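Local atomic coordinates of lipoteichoic acid primase (Listeria monocytogenes, PDB entry 4UOP), a protein that belongs to the sulfatase-like, alkaline-phosphatase-type superfamily and carries a magnesium ion in its extracellular catalytic domain. Residues Q101-A111 and F281-K289; N369-E379 and Y382-P391. One frame throughout, in Å; residues are numbered along the deposited sequence.

From the N terminus, strand 94-100 runs into the loop and helix start of 101-111, and the chain then travels through 169 residues before 281-289 returns from the end of strand 277-283 to close interaction 1. Interaction 2 opens only afterwards, as a local hairpin with two residues between 369-379 and 382-391, so the two contacts follow in series, neither nested nor crossed. Interaction 1 lies just past the ends of strands 94-100 and 277-283 of the large mixed sheet, and interaction 2 lies in the separate five-stranded antiparallel sheet. They meet in space, their centres about 15 Å apart: Thr102 packs on Val371, and Ser104 and Lys105 on Tyr375. Both also touch the second subunit.

Interaction 1 (Q101-A111 and F281-K289); sequences QTVSKSNTADA and FYGDHHIIK. With MG (magnesium ion), chain J.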
loop_
_atom_site.group_PDB
_atom_site.type_symbol
_atom_site.label_atom_id
_atom_site.label_comp_id
_atom_site.label_asym_id
_atom_site.label_seq_id
_atom_site.Cartn_x
_atom_site.Cartn_y
_atom_site.Cartn_z
ATOM N N GLN B 101 -7.823 5.474 -14.187
ATOM C CA GLN B 101 -7.172 4.337 -13.563
ATOM C C GLN B 101 -7.878 3.992 -12.245
ATOM O O GLN B 101 -8.363 4.879 -11.555
ATOM C CB GLN B 101 -5.698 4.665 -13.266
ATOM C CG GLN B 101 -5.480 5.827 -12.320
ATOM C CD GLN B 101 -4.018 6.065 -11.986
ATOM O OE1 GLN B 101 -3.230 6.411 -12.856
ATOM N NE2 GLN B 101 -3.656 5.896 -10.720
ATOM N N THR B 102 -7.928 2.710 -11.920
ATOM C CA THR B 102 -8.423 2.242 -10.645
ATOM C C THR B 102 -7.399 1.248 -10.110
ATOM O O THR B 102 -7.560 0.030 -10.268
ATOM C CB THR B 102 -9.824 1.582 -10.759
ATOM O OG1 THR B 102 -9.813 0.487 -11.686
ATOM C CG2 THR B 102 -10.856 2.600 -11.204
ATOM N N VAL B 103 -6.331 1.777 -9.525
ATOM C CA VAL B 103 -5.218 0.950 -9.075
ATOM C C VAL B 103 -4.881 1.268 -7.637
ATOM O O VAL B 103 -5.394 2.228 -7.074
ATOM C CB VAL B 103 -3.966 1.091 -9.982
ATOM C CG1 VAL B 103 -4.291 0.699 -11.414
ATOM C CG2 VAL B 103 -3.392 2.492 -9.947
ATOM N N SER B 104 -4.011 0.457 -7.048
ATOM C CA SER B 104 -3.654 0.586 -5.651
ATOM C C SER B 104 -2.138 0.372 -5.473
ATOM O O SER B 104 -1.350 1.073 -6.104
ATOM C CB SER B 104 -4.478 -0.444 -4.867
ATOM O OG SER B 104 -4.203 -0.326 -3.509
ATOM N N LYS B 105 -1.745 -0.612 -4.659
ATOM C CA LYS B 105 -0.354 -0.826 -4.255
ATOM C C LYS B 105 0.553 -1.284 -5.391
ATOM O O LYS B 105 1.723 -0.908 -5.471
ATOM C CB LYS B 105 -0.312 -1.942 -3.177
ATOM C CG LYS B 105 -0.168 -1.451 -1.751
ATOM C CD LYS B 105 -0.291 -2.581 -0.707
ATOM C CE LYS B 105 1.095 -3.048 -0.241
ATOM N NZ LYS B 105 1.160 -4.419 0.352
ATOM N N SER B 106 0.014 -2.131 -6.253
ATOM C CA SER B 106 0.791 -2.737 -7.333
ATOM C C SER B 106 0.181 -2.345 -8.678
ATOM O O SER B 106 -0.636 -3.065 -9.234
ATOM C CB SER B 106 0.801 -4.249 -7.144
ATOM O OG SER B 106 1.706 -4.866 -8.040
ATOM N N ASN B 107 0.593 -1.199 -9.202
ATOM C CA ASN B 107 -0.226 -0.513 -10.197
ATOM C C ASN B 107 -0.595 -1.332 -11.460
ATOM O O ASN B 107 -1.779 -1.486 -11.768
ATOM C CB ASN B 107 0.328 0.871 -10.524
ATOM C CG ASN B 107 1.808 0.870 -10.840
ATOM O OD1 ASN B 107 2.418 -0.171 -11.092
ATOM N ND2 ASN B 107 2.397 2.073 -10.842
ATOM N N THR B 108 0.399 -1.896 -12.144
ATOM C CA THR B 108 0.139 -2.679 -13.341
ATOM C C THR B 108 -0.780 -3.887 -13.055
ATOM O O THR B 108 -1.744 -4.115 -13.772
ATOM C CB THR B 108 1.432 -3.184 -13.998
ATOM O OG1 THR B 108 2.347 -2.095 -14.173
ATOM C CG2 THR B 108 1.122 -3.807 -15.355
ATOM N N ALA B 109 -0.460 -4.631 -11.997
ATOM C CA ALA B 109 -1.248 -5.785 -11.602
ATOM C C ALA B 109 -2.644 -5.401 -11.121
ATOM O O ALA B 109 -3.597 -6.151 -11.343
ATOM C CB ALA B 109 -0.519 -6.601 -10.550
ATOM N N ASP B 110 -2.763 -4.265 -10.438
ATOM C CA ASP B 110 -4.062 -3.757 -10.020
ATOM C C ASP B 110 -4.932 -3.366 -11.221
ATOM O O ASP B 110 -6.150 -3.531 -11.180
ATOM C CB ASP B 110 -3.919 -2.570 -9.063
ATOM C CG ASP B 110 -3.364 -2.973 -7.705
ATOM O OD1 ASP B 110 -3.409 -4.175 -7.354
ATOM O OD2 ASP B 110 -2.908 -2.077 -6.975
ATOM N N ALA B 111 -4.306 -2.876 -12.288
ATOM C CA ALA B 111 -5.035 -2.596 -13.511
ATOM C C ALA B 111 -5.609 -3.879 -14.086
ATOM O O ALA B 111 -6.795 -3.947 -14.415
ATOM C CB ALA B 111 -4.138 -1.904 -14.516
ATOM N N PHE B 281 -8.135 -0.559 -26.264
ATOM C CA PHE B 281 -6.818 -0.101 -25.845
ATOM C C PHE B 281 -6.998 0.805 -24.650
ATOM O O PHE B 281 -7.835 1.703 -24.685
ATOM C CB PHE B 281 -6.132 0.713 -26.943
ATOM C CG PHE B 281 -6.014 0.007 -28.259
ATOM C CD1 PHE B 281 -5.576 -1.300 -28.328
ATOM C CD2 PHE B 281 -6.305 0.669 -29.440
ATOM C CE1 PHE B 281 -5.461 -1.951 -29.544
ATOM C CE2 PHE B 281 -6.194 0.015 -30.668
ATOM C CZ PHE B 281 -5.761 -1.283 -30.717
ATOM N N TYR B 282 -6.197 0.612 -23.605
ATOM C CA TYR B 282 -6.221 1.532 -22.463
ATOM C C TYR B 282 -4.856 1.605 -21.810
ATOM O O TYR B 282 -4.100 0.635 -21.842
ATOM C CB TYR B 282 -7.288 1.090 -21.433
ATOM C CG TYR B 282 -6.995 -0.230 -20.774
ATOM C CD1 TYR B 282 -7.316 -1.427 -21.402
ATOM C CD2 TYR B 282 -6.388 -0.287 -19.527
ATOM C CE1 TYR B 282 -7.031 -2.645 -20.818
ATOM C CE2 TYR B 282 -6.099 -1.503 -18.931
ATOM C CZ TYR B 282 -6.419 -2.675 -19.589
ATOM O OH TYR B 282 -6.141 -3.907 -19.057
ATOM N N GLY B 283 -4.540 2.741 -21.199
ATOM C CA GLY B 283 -3.300 2.856 -20.411
ATOM C C GLY B 283 -3.525 2.238 -19.049
ATOM O O GLY B 283 -4.619 2.369 -18.500
ATOM N N ASP B 284 -2.524 1.559 -18.481
ATOM C CA ASP B 284 -2.735 0.961 -17.162
ATOM C C ASP B 284 -2.897 1.984 -16.041
ATOM O O ASP B 284 -3.771 1.833 -15.195
ATOM C CB ASP B 284 -1.729 -0.146 -16.803
ATOM C CG ASP B 284 -0.283 0.308 -16.770
ATOM O OD1 ASP B 284 0.045 1.421 -17.237
ATOM O OD2 ASP B 284 0.533 -0.495 -16.238
ATOM N N HIS B 285 -2.070 3.025 -16.063
ATOM C CA HIS B 285 -2.083 4.069 -15.050
ATOM C C HIS B 285 -1.092 5.137 -15.470
ATOM O O HIS B 285 -0.256 4.906 -16.364
ATOM C CB HIS B 285 -1.659 3.488 -13.702
ATOM C CG HIS B 285 -0.365 2.753 -13.770
ATOM N ND1 HIS B 285 0.849 3.402 -13.800
ATOM C CD2 HIS B 285 -0.089 1.435 -13.892
ATOM C CE1 HIS B 285 1.819 2.518 -13.911
ATOM N NE2 HIS B 285 1.276 1.316 -13.981
ATOM N N HIS B 286 -1.202 6.299 -14.827
ATOM C CA HIS B 286 -0.309 7.406 -15.106
ATOM C C HIS B 286 1.034 7.137 -14.471
ATOM O O HIS B 286 1.165 6.292 -13.587
ATOM C CB HIS B 286 -0.877 8.713 -14.585
ATOM C CG HIS B 286 -0.592 8.960 -13.144
ATOM N ND1 HIS B 286 -1.207 8.254 -12.133
ATOM C CD2 HIS B 286 0.247 9.832 -12.539
ATOM C CE1 HIS B 286 -0.766 8.687 -10.966
ATOM N NE2 HIS B 286 0.124 9.642 -11.185
ATOM N N ILE B 287 2.035 7.858 -14.944
ATOM C CA ILE B 287 3.352 7.752 -14.351
ATOM C C ILE B 287 3.998 9.118 -14.087
ATOM O O ILE B 287 4.852 9.223 -13.214
ATOM C CB ILE B 287 4.269 6.836 -15.210
ATOM C CG1 ILE B 287 5.489 6.363 -14.413
ATOM C CG2 ILE B 287 4.689 7.529 -16.495
ATOM C CD1 ILE B 287 5.150 5.684 -13.100
ATOM N N ILE B 288 3.588 10.149 -14.821
ATOM C CA ILE B 288 4.163 11.489 -14.674
ATOM C C ILE B 288 3.215 12.347 -13.837
ATOM O O ILE B 288 2.048 12.547 -14.198
ATOM C CB ILE B 288 4.378 12.146 -16.051
ATOM C CG1 ILE B 288 5.212 11.244 -16.987
ATOM C CG2 ILE B 288 4.975 13.539 -15.886
ATOM C CD1 ILE B 288 6.646 10.963 -16.545
ATOM N N LYS B 289 3.704 12.826 -12.700
ATOM C CA LYS B 289 2.950 13.788 -11.902
ATOM C C LYS B 289 3.170 15.157 -12.531
ATOM O O LYS B 289 4.238 15.767 -12.347
ATOM C CB LYS B 289 3.402 13.764 -10.449
ATOM C CG LYS B 289 3.176 12.428 -9.777
ATOM C CD LYS B 289 2.750 12.602 -8.330
ATOM C CE LYS B 289 2.386 11.270 -7.694
ATOM N NZ LYS B 289 3.584 10.433 -7.420
HETATM MG MG MG J . 2.294 -0.251 -15.174
HETATM O O HOH W 1 3.999 -0.078 -13.769
#
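Thr108 OG1, Asp284 OD2 and His285 NE2 bind a magnesium ion at 2.1 to 2.2 Å, joined by water 1 and Glu66. The tightly packed part is the Asn107, His285 and Asp284 cluster round this metal. His285 CG lies between its backbone N and carbonyl carbon (chi1 53°), carrying the imidazole to the metal and against Asn107, whose amide stacks on one face, planes 9° apart; Asn107 CB makes a CH-pi contact 3.6 Å from the ring centroid. Asp284 OD1, accepting from Ser67 N, lies over the rim of the opposite face. His285 ND1 donates almost straight to His286 O (2.9 Å), a bond that would hold the ring's rotation with NE2 turned to the metal. Ala111 CB packs on Asp284 CB. Gln101 OE1 takes two donors at 2.8 Å: His286 N nearly head-on, and His286 ND1 tilted from the amide carbonyl plane, the oxygen lying in the imidazole plane. The looser margin holds partly exposed His286 and the polar end of Asn107, OD1 accepting from water 1 and ND2 bonding Asp244 of the second subunit. A helix-start hydroxyl with Glu66 and a post-strand Asp-His pair is consistent with the alkaline-phosphatase superfamily metal site, threonine being the lipoteichoic acid synthase form.

Interaction 2 (N369-E379 and Y382-P391); sequences NYVPERYTMPE and YFTNSYMYQP
Val371 and Phe383 form the antiparallel hydrogen-bonded pair of a beta hairpin, Val371 N to Phe383 O at 2.8 Å and Phe383 N to Val371 O at 3.0 Å. Strand 371-373 is an outer strand of a five-stranded antiparallel sheet within this chain, and 387-390 carries the meander onward beyond 381-383. Pro372 and Tyr382, the neighbouring non-hydrogen-bonded pair, put their side chains on the other face. There the edge of the Tyr370 ring points at the face of Tyr382, centroids 5.8 Å apart and planes at 67°, while Tyr370 OH bonds Lys41 O and helix 412-433 packs against both rings. The Phe383 side chain leaves the sheet on the Val371 side. Its CB lies near Val371 O; CG sits beside the backbone N, opposite the carbonyl carbon (chi1 -56°), and sends the ring toward 373-377. CE2 lies 3.3 Å from Glu373 OE2 and beside Glu373 CG, CD2 is next to the same oxygen, and CZ, the tip, reaches Met377 SD in an oblique Met-aromatic contact. The Glu373 and Phe383 side chains cross at about a right angle, with carboxylate and ring planes 48° apart. Farther along, Pro378 packs on Gln390 and Pro391, and Phe189 of the second subunit touches both Pro378 and Gln390. The Met377 chain bends at its last torsion, bringing its methyl CE within 3.3 Å of Met388 CE, tighter than normal van der Waals contact.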
loop_
_atom_site.group_PDB
_atom_site.type_symbol
_atom_site.label_atom_id
_atom_site.label_comp_id
_atom_site.label_asym_id
_atom_site.label_seq_id
_atom_site.Cartn_x
_atom_site.Cartn_y
_atom_site.Cartn_z
ATOM N N ASN B 369 -22.297 7.585 -14.395
ATOM C CA ASN B 369 -21.298 6.723 -13.760
ATOM C C ASN B 369 -20.280 7.558 -12.978
ATOM O O ASN B 369 -20.096 8.745 -13.247
ATOM C CB ASN B 369 -20.618 5.839 -14.805
ATOM C CG ASN B 369 -19.782 4.736 -14.191
ATOM O OD1 ASN B 369 -20.115 4.185 -13.144
ATOM N ND2 ASN B 369 -18.692 4.398 -14.857
ATOM N N TYR B 370 -19.687 6.956 -11.956
ATOM C CA TYR B 370 -18.601 7.590 -11.226
ATOM C C TYR B 370 -17.594 6.528 -10.836
ATOM O O TYR B 370 -17.890 5.344 -10.895
ATOM C CB TYR B 370 -19.125 8.350 -10.002
ATOM C CG TYR B 370 -19.834 7.492 -8.995
ATOM C CD1 TYR B 370 -21.178 7.178 -9.155
ATOM C CD2 TYR B 370 -19.170 6.997 -7.886
ATOM C CE1 TYR B 370 -21.829 6.380 -8.254
ATOM C CE2 TYR B 370 -19.829 6.199 -6.963
ATOM C CZ TYR B 370 -21.159 5.905 -7.156
ATOM O OH TYR B 370 -21.831 5.120 -6.253
ATOM N N VAL B 371 -16.398 6.955 -10.465
ATOM C CA VAL B 371 -15.302 6.031 -10.212
ATOM C C VAL B 371 -14.690 6.264 -8.837
ATOM O O VAL B 371 -13.966 7.255 -8.646
ATOM C CB VAL B 371 -14.194 6.185 -11.282
ATOM C CG1 VAL B 371 -13.141 5.126 -11.082
ATOM C CG2 VAL B 371 -14.784 6.097 -12.683
ATOM N N PRO B 372 -14.971 5.358 -7.872
ATOM C CA PRO B 372 -14.298 5.391 -6.578
ATOM C C PRO B 372 -12.785 5.172 -6.694
ATOM O O PRO B 372 -12.347 4.384 -7.534
ATOM C CB PRO B 372 -14.946 4.232 -5.820
ATOM C CG PRO B 372 -16.277 4.073 -6.459
ATOM C CD PRO B 372 -16.019 4.322 -7.907
ATOM N N GLU B 373 -12.016 5.840 -5.832
ATOM C CA GLU B 373 -10.564 5.685 -5.790
ATOM C C GLU B 373 -10.107 5.395 -4.378
ATOM O O GLU B 373 -10.788 5.742 -3.425
ATOM C CB GLU B 373 -9.896 6.954 -6.307
ATOM C CG GLU B 373 -10.227 7.268 -7.759
ATOM C CD GLU B 373 -9.530 6.365 -8.755
ATOM O OE1 GLU B 373 -8.592 5.639 -8.378
ATOM O OE2 GLU B 373 -9.920 6.384 -9.936
ATOM N N ARG B 374 -8.949 4.752 -4.245
ATOM C CA ARG B 374 -8.393 4.465 -2.932
ATOM C C ARG B 374 -6.873 4.434 -2.957
ATOM O O ARG B 374 -6.254 4.635 -4.004
ATOM C CB ARG B 374 -8.939 3.129 -2.410
ATOM C CG ARG B 374 -8.305 1.904 -3.059
ATOM C CD ARG B 374 -9.122 0.629 -2.879
ATOM N NE ARG B 374 -9.649 0.464 -1.523
ATOM C CZ ARG B 374 -10.297 -0.620 -1.101
ATOM N NH1 ARG B 374 -10.475 -1.673 -1.899
ATOM N NH2 ARG B 374 -10.756 -0.654 0.140
ATOM N N TYR B 375 -6.293 4.206 -1.782
ATOM C CA TYR B 375 -4.849 4.018 -1.601
ATOM C C TYR B 375 -4.053 5.301 -1.707
ATOM O O TYR B 375 -3.430 5.710 -0.740
ATOM C CB TYR B 375 -4.285 2.974 -2.539
ATOM C CG TYR B 375 -2.864 2.608 -2.208
ATOM C CD1 TYR B 375 -2.558 1.968 -1.012
ATOM C CD2 TYR B 375 -1.829 2.929 -3.071
ATOM C CE1 TYR B 375 -1.256 1.617 -0.705
ATOM C CE2 TYR B 375 -0.520 2.582 -2.773
ATOM C CZ TYR B 375 -0.244 1.941 -1.588
ATOM O OH TYR B 375 1.042 1.604 -1.265
ATOM N N THR B 376 -4.052 5.929 -2.876
ATOM C CA THR B 376 -3.426 7.227 -3.048
ATOM C C THR B 376 -4.405 8.361 -2.728
ATOM O O THR B 376 -4.011 9.520 -2.645
ATOM C CB THR B 376 -2.902 7.403 -4.484
ATOM O OG1 THR B 376 -3.973 7.204 -5.409
ATOM C CG2 THR B 376 -1.805 6.409 -4.788
ATOM N N MET B 377 -5.684 8.017 -2.563
ATOM C CA MET B 377 -6.706 8.948 -2.086
ATOM C C MET B 377 -7.454 8.260 -0.961
ATOM O O MET B 377 -7.549 7.037 -0.956
ATOM C CB MET B 377 -7.699 9.287 -3.204
ATOM C CG MET B 377 -7.033 9.821 -4.454
ATOM S SD MET B 377 -8.225 10.293 -5.724
ATOM C CE MET B 377 -8.977 11.740 -4.993
ATOM N N PRO B 378 -8.002 9.033 -0.017
ATOM C CA PRO B 378 -8.762 8.376 1.048
ATOM C C PRO B 378 -10.047 7.717 0.568
ATOM O O PRO B 378 -10.641 8.151 -0.423
ATOM C CB PRO B 378 -9.076 9.513 2.031
ATOM C CG PRO B 378 -8.851 10.772 1.289
ATOM C CD PRO B 378 -7.842 10.480 0.224
ATOM N N GLU B 379 -10.468 6.684 1.289
ATOM C CA GLU B 379 -11.665 5.917 0.954
ATOM C C GLU B 379 -12.858 6.862 0.912
ATOM O O GLU B 379 -13.028 7.689 1.809
ATOM C CB GLU B 379 -11.928 4.823 2.002
ATOM C CG GLU B 379 -10.748 3.891 2.278
ATOM C CD GLU B 379 -10.830 2.562 1.558
ATOM O OE1 GLU B 379 -11.917 1.945 1.567
ATOM O OE2 GLU B 379 -9.799 2.116 1.002
ATOM N N TYR B 382 -13.940 9.971 -5.085
ATOM C CA TYR B 382 -14.455 9.527 -6.385
ATOM C C TYR B 382 -14.410 10.614 -7.457
ATOM O O TYR B 382 -14.386 11.819 -7.147
ATOM C CB TYR B 382 -15.884 8.987 -6.249
ATOM C CG TYR B 382 -16.870 10.015 -5.786
ATOM C CD1 TYR B 382 -17.484 10.859 -6.686
ATOM C CD2 TYR B 382 -17.185 10.156 -4.432
ATOM C CE1 TYR B 382 -18.386 11.819 -6.271
ATOM C CE2 TYR B 382 -18.085 11.121 -4.006
ATOM C CZ TYR B 382 -18.688 11.939 -4.932
ATOM O OH TYR B 382 -19.582 12.906 -4.543
ATOM N N PHE B 383 -14.429 10.174 -8.711
ATOM C CA PHE B 383 -14.504 11.053 -9.878
ATOM C C PHE B 383 -15.840 10.891 -10.593
ATOM O O PHE B 383 -16.255 9.771 -10.840
ATOM C CB PHE B 383 -13.434 10.699 -10.907
ATOM C CG PHE B 383 -12.031 10.706 -10.384
ATOM C CD1 PHE B 383 -11.532 11.790 -9.699
ATOM C CD2 PHE B 383 -11.181 9.644 -10.655
ATOM C CE1 PHE B 383 -10.214 11.802 -9.250
ATOM C CE2 PHE B 383 -9.868 9.647 -10.220
ATOM C CZ PHE B 383 -9.383 10.726 -9.509
ATOM N N THR B 384 -16.499 12.000 -10.945
ATOM C CA THR B 384 -17.688 11.955 -11.805
ATOM C C THR B 384 -17.354 12.551 -13.167
ATOM O O THR B 384 -16.188 12.843 -13.438
ATOM C CB THR B 384 -18.898 12.689 -11.186
ATOM O OG1 THR B 384 -18.768 14.099 -11.382
ATOM C CG2 THR B 384 -19.033 12.373 -9.718
ATOM N N ASN B 385 -18.358 12.762 -14.013
ATOM C CA ASN B 385 -18.122 13.477 -15.269
ATOM C C ASN B 385 -17.949 15.000 -15.151
ATOM O O ASN B 385 -17.574 15.649 -16.127
ATOM C CB ASN B 385 -19.209 13.172 -16.310
ATOM C CG ASN B 385 -20.600 13.595 -15.867
ATOM O OD1 ASN B 385 -20.775 14.576 -15.166
ATOM N ND2 ASN B 385 -21.599 12.838 -16.284
ATOM N N SER B 386 -18.183 15.561 -13.972
ATOM C CA SER B 386 -18.034 16.997 -13.796
ATOM C C SER B 386 -17.268 17.438 -12.559
ATOM O O SER B 386 -16.911 18.610 -12.463
ATOM C CB SER B 386 -19.419 17.643 -13.789
ATOM O OG SER B 386 -20.113 17.258 -12.619
ATOM N N TYR B 387 -17.016 16.543 -11.605
ATOM C CA TYR B 387 -16.279 16.933 -10.400
ATOM C C TYR B 387 -15.633 15.744 -9.700
ATOM O O TYR B 387 -15.993 14.597 -9.960
ATOM C CB TYR B 387 -17.187 17.683 -9.428
ATOM C CG TYR B 387 -18.168 16.805 -8.677
ATOM C CD1 TYR B 387 -19.419 16.535 -9.191
ATOM C CD2 TYR B 387 -17.822 16.243 -7.459
ATOM C CE1 TYR B 387 -20.310 15.711 -8.519
ATOM C CE2 TYR B 387 -18.707 15.421 -6.776
ATOM C CZ TYR B 387 -19.944 15.166 -7.315
ATOM O OH TYR B 387 -20.833 14.361 -6.638
ATOM N N MET B 388 -14.659 16.034 -8.844
ATOM C CA MET B 388 -14.062 15.042 -7.962
ATOM C C MET B 388 -14.353 15.400 -6.513
ATOM O O MET B 388 -14.443 16.578 -6.165
ATOM C CB MET B 388 -12.547 14.914 -8.185
ATOM C CG MET B 388 -11.654 16.068 -7.789
ATOM S SD MET B 388 -9.946 15.493 -7.514
ATOM C CE MET B 388 -10.070 14.753 -5.909
ATOM N N TYR B 389 -14.555 14.383 -5.689
ATOM C CA TYR B 389 -14.700 14.572 -4.262
ATOM C C TYR B 389 -13.598 13.829 -3.522
ATOM O O TYR B 389 -13.250 12.710 -3.879
ATOM C CB TYR B 389 -16.067 14.100 -3.753
ATOM C CG TYR B 389 -16.101 14.185 -2.262
ATOM C CD1 TYR B 389 -16.238 15.407 -1.633
ATOM C CD2 TYR B 389 -15.903 13.056 -1.478
ATOM C CE1 TYR B 389 -16.227 15.509 -0.254
ATOM C CE2 TYR B 389 -15.888 13.144 -0.092
ATOM C CZ TYR B 389 -16.050 14.377 0.511
ATOM O OH TYR B 389 -16.017 14.490 1.884
ATOM N N GLN B 390 -13.059 14.467 -2.485
ATOM C CA GLN B 390 -12.077 13.836 -1.605
ATOM C C GLN B 390 -12.392 14.206 -0.156
ATOM O O GLN B 390 -12.479 15.387 0.172
ATOM C CB GLN B 390 -10.675 14.310 -1.978
ATOM C CG GLN B 390 -9.542 13.593 -1.266
ATOM C CD GLN B 390 -8.170 14.142 -1.642
ATOM O OE1 GLN B 390 -7.259 14.203 -0.804
ATOM N NE2 GLN B 390 -8.018 14.553 -2.893
ATOM N N PRO B 391 -12.579 13.202 0.713
ATOM C CA PRO B 391 -12.806 13.532 2.123
ATOM C C PRO B 391 -11.522 13.913 2.825
ATOM O O PRO B 391 -10.425 13.759 2.259
ATOM C CB PRO B 391 -13.357 12.230 2.694
ATOM C CG PRO B 391 -12.711 11.172 1.864
ATOM C CD PRO B 391 -12.611 11.751 0.478
HETATM O O HOH W 2 -20.904 11.248 -13.491
#